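Putative dehydratase (Mesorhizobium loti, PDB 2POZ) is a putative dehydratase of the enolase superfamily, related to mandelate racemase and muconate lactonizing enzyme, and probably acts as a lyase. Local coordinates at the interface of chains A and B. Residues are numbered along the deposited sequence; one frame, centred on the assembly and turned at random. Chains: chain A/B, Putative dehydratase.

The interface of chains A and B. Residues chain A 38-39, 41-45, 87, 260, 283; chain B 51, 54, 79-81.
B:Trp81 holds its CG anti to its own carbonyl carbon (chi1 -56°), which sends the indole away from chain B and into a pocket of chain A; B:Phe80, with CG anti to the backbone N, lays its ring edge on the indole. A:Tyr41 takes the crowded position between backbone N and carbonyl carbon (chi1 54°); its side chain crosses that of B:Trp81 at about a right angle, with CE1, CZ and OH coming to the CZ2/CH2 rim of the indole. The indole is thus held on both faces: CD2 of B:Phe80 sits over the centre of one, and the CD1 methyl of A:Ile39 over the other, 3.8 Å from the centroid of the six-membered ring. On the A:Ile39 face, CB of A:Ala87 comes over the rim to CE3 of B:Trp81 at 3.5 Å, while the phenol OH of A:Tyr260 lies in the ring plane at the CE3/CZ3 edge. The indole N-H has a well-placed acceptor: NE1 of B:Trp81 donates to the backbone O of A:Tyr41 at 2.9 Å, nearly in the ring plane, which fixes the rotation of the indole. The phenol OH of A:Tyr260 also reaches water 1 (2.6 Å to its O), which in turn meets the backbone O of B:Trp81 at 2.9 Å. Nearby, CE1 of A:Tyr41 points over the rim of the B:Phe80 ring, edge to face, the planes steeply inclined. Farther along, the main chains join: N of A:Val43 donates almost straight (174° at H) to a lone pair of the B:Ser79 carbonyl O at 2.8 Å. The branches of A:Val43 then divide, CG2 lying against CA of B:Ser79 and CG1 packing between CB of B:Asp54 and the bent selenomethionine chain of B:Met51. Within this octameric assembly, the loop of chain A between strand 33-37 and helix 45-59 meets the loop of chain B after helix 68-78 and the flank of its helix 45-59, and the two-fold symmetry repeats the contact with the chains exchanged.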
loop_
_atom_site.group_PDB
_atom_site.type_symbol
_atom_site.label_atom_id
_atom_site.label_comp_id
_atom_site.label_asym_id
_atom_site.label_seq_id
_atom_site.Cartn_x
_atom_site.Cartn_y
_atom_site.Cartn_z
ATOM N N GLY A 38 16.251 -6.870 -33.205
ATOM C CA GLY A 38 16.319 -8.124 -32.469
ATOM C C GLY A 38 15.224 -9.148 -32.718
ATOM O O GLY A 38 14.862 -9.889 -31.806
ATOM N N ILE A 39 14.689 -9.206 -33.934
ATOM C CA ILE A 39 13.641 -10.178 -34.239
ATOM C C ILE A 39 14.186 -11.247 -35.205
ATOM O O ILE A 39 13.599 -11.516 -36.248
ATOM C CB ILE A 39 12.410 -9.498 -34.873
ATOM C CG1 ILE A 39 12.027 -8.237 -34.078
ATOM C CG2 ILE A 39 11.236 -10.479 -34.905
ATOM C CD1 ILE A 39 11.485 -8.496 -32.666
ATOM N N TYR A 41 14.475 -14.385 -34.435
ATOM C CA TYR A 41 13.822 -15.658 -34.143
ATOM C C TYR A 41 12.373 -15.408 -33.758
ATOM O O TYR A 41 11.937 -14.261 -33.649
ATOM C CB TYR A 41 14.562 -16.392 -33.018
ATOM C CG TYR A 41 14.740 -15.550 -31.781
ATOM C CD1 TYR A 41 13.805 -15.586 -30.749
ATOM C CD2 TYR A 41 15.804 -14.653 -31.678
ATOM C CE1 TYR A 41 13.918 -14.744 -29.642
ATOM C CE2 TYR A 41 15.929 -13.807 -30.580
ATOM C CZ TYR A 41 14.980 -13.860 -29.568
ATOM O OH TYR A 41 15.089 -13.031 -28.489
ATOM N N GLY A 42 11.624 -16.484 -33.555
ATOM C CA GLY A 42 10.224 -16.329 -33.221
ATOM C C GLY A 42 9.473 -15.969 -34.488
ATOM O O GLY A 42 10.016 -16.075 -35.589
ATOM N N VAL A 43 8.231 -15.531 -34.344
ATOM C CA VAL A 43 7.421 -15.178 -35.499
ATOM C C VAL A 43 7.229 -13.669 -35.641
ATOM O O VAL A 43 6.617 -13.030 -34.783
ATOM C CB VAL A 43 6.043 -15.866 -35.407
ATOM C CG1 VAL A 43 5.209 -15.547 -36.639
ATOM C CG2 VAL A 43 6.236 -17.367 -35.265
ATOM N N GLY A 44 7.750 -13.104 -36.729
ATOM C CA GLY A 44 7.623 -11.670 -36.956
ATOM C C GLY A 44 8.800 -11.022 -37.684
ATOM O O GLY A 44 8.929 -9.796 -37.709
ATOM N N GLY A 45 9.671 -11.835 -38.271
ATOM C CA GLY A 45 10.816 -11.285 -38.988
ATOM C C GLY A 45 10.384 -10.350 -40.105
ATOM O O GLY A 45 10.965 -9.274 -40.289
ATOM N N ALA A 87 7.590 -5.118 -29.169
ATOM C CA ALA A 87 8.814 -5.575 -29.809
ATOM C C ALA A 87 8.992 -5.185 -31.279
ATOM O O ALA A 87 10.100 -4.883 -31.707
ATOM C CB ALA A 87 8.938 -7.102 -29.659
ATOM N N TYR A 260 10.422 -3.547 -23.033
ATOM C CA TYR A 260 10.944 -2.529 -23.936
ATOM C C TYR A 260 10.969 -1.082 -23.446
ATOM O O TYR A 260 9.995 -0.590 -22.894
ATOM C CB TYR A 260 10.164 -2.619 -25.255
ATOM C CG TYR A 260 9.873 -4.059 -25.656
ATOM C CD1 TYR A 260 8.635 -4.651 -25.381
ATOM C CD2 TYR A 260 10.866 -4.851 -26.239
ATOM C CE1 TYR A 260 8.395 -6.001 -25.677
ATOM C CE2 TYR A 260 10.641 -6.197 -26.535
ATOM C CZ TYR A 260 9.407 -6.764 -26.253
ATOM O OH TYR A 260 9.189 -8.088 -26.550
ATOM N N THR A 283 15.852 -4.602 -29.457
ATOM C CA THR A 283 14.420 -4.519 -29.201
ATOM C C THR A 283 14.079 -3.515 -28.096
ATOM O O THR A 283 12.994 -2.950 -28.097
ATOM C CB THR A 283 13.801 -5.889 -28.790
ATOM O OG1 THR A 283 14.288 -6.270 -27.499
ATOM C CG2 THR A 283 14.150 -6.971 -29.801
HETATM N N MSE B 51 3.317 -9.340 -40.422
HETATM C CA MSE B 51 3.030 -10.187 -39.271
HETATM C C MSE B 51 1.974 -11.228 -39.628
HETATM O O MSE B 51 2.115 -12.397 -39.289
HETATM C CB MSE B 51 2.555 -9.365 -38.069
HETATM C CG MSE B 51 2.270 -10.221 -36.835
HETATM SE SE MSE B 51 3.832 -11.175 -36.101
HETATM C CE MSE B 51 4.006 -12.625 -37.345
ATOM N N ASP B 54 3.749 -13.909 -41.590
ATOM C CA ASP B 54 4.554 -14.811 -40.768
ATOM C C ASP B 54 3.667 -15.751 -39.946
ATOM O O ASP B 54 3.927 -16.949 -39.890
ATOM C CB ASP B 54 5.490 -14.032 -39.836
ATOM C CG ASP B 54 6.581 -13.263 -40.583
ATOM O OD1 ASP B 54 6.932 -13.647 -41.722
ATOM O OD2 ASP B 54 7.107 -12.279 -40.014
ATOM N N SER B 79 4.624 -17.842 -30.900
ATOM C CA SER B 79 5.112 -16.763 -31.754
ATOM C C SER B 79 6.323 -16.117 -31.092
ATOM O O SER B 79 7.130 -15.470 -31.753
ATOM C CB SER B 79 4.032 -15.695 -31.912
ATOM O OG SER B 79 3.707 -15.156 -30.636
ATOM N N PHE B 80 6.400 -16.302 -29.775
ATOM C CA PHE B 80 7.424 -15.755 -28.881
ATOM C C PHE B 80 7.161 -14.286 -28.517
ATOM O O PHE B 80 7.130 -13.922 -27.341
ATOM C CB PHE B 80 8.837 -15.859 -29.461
ATOM C CG PHE B 80 9.912 -15.560 -28.447
ATOM C CD1 PHE B 80 10.308 -16.536 -27.531
ATOM C CD2 PHE B 80 10.447 -14.277 -28.333
ATOM C CE1 PHE B 80 11.209 -16.237 -26.515
ATOM C CE2 PHE B 80 11.353 -13.966 -27.318
ATOM C CZ PHE B 80 11.734 -14.946 -26.406
ATOM N N TRP B 81 6.952 -13.450 -29.522
ATOM C CA TRP B 81 6.733 -12.024 -29.282
ATOM C C TRP B 81 5.357 -11.619 -28.752
ATOM O O TRP B 81 5.132 -10.455 -28.435
ATOM C CB TRP B 81 7.075 -11.246 -30.560
ATOM C CG TRP B 81 8.478 -11.539 -30.998
ATOM C CD1 TRP B 81 8.865 -12.309 -32.059
ATOM C CD2 TRP B 81 9.678 -11.189 -30.298
ATOM N NE1 TRP B 81 10.230 -12.468 -32.056
ATOM C CE2 TRP B 81 10.756 -11.792 -30.988
ATOM C CE3 TRP B 81 9.949 -10.430 -29.149
ATOM C CZ2 TRP B 81 12.083 -11.660 -30.568
ATOM C CZ3 TRP B 81 11.273 -10.301 -28.727
ATOM C CH2 TRP B 81 12.322 -10.914 -29.438
HETATM O O HOH W 1 6.888 -9.263 -26.476
#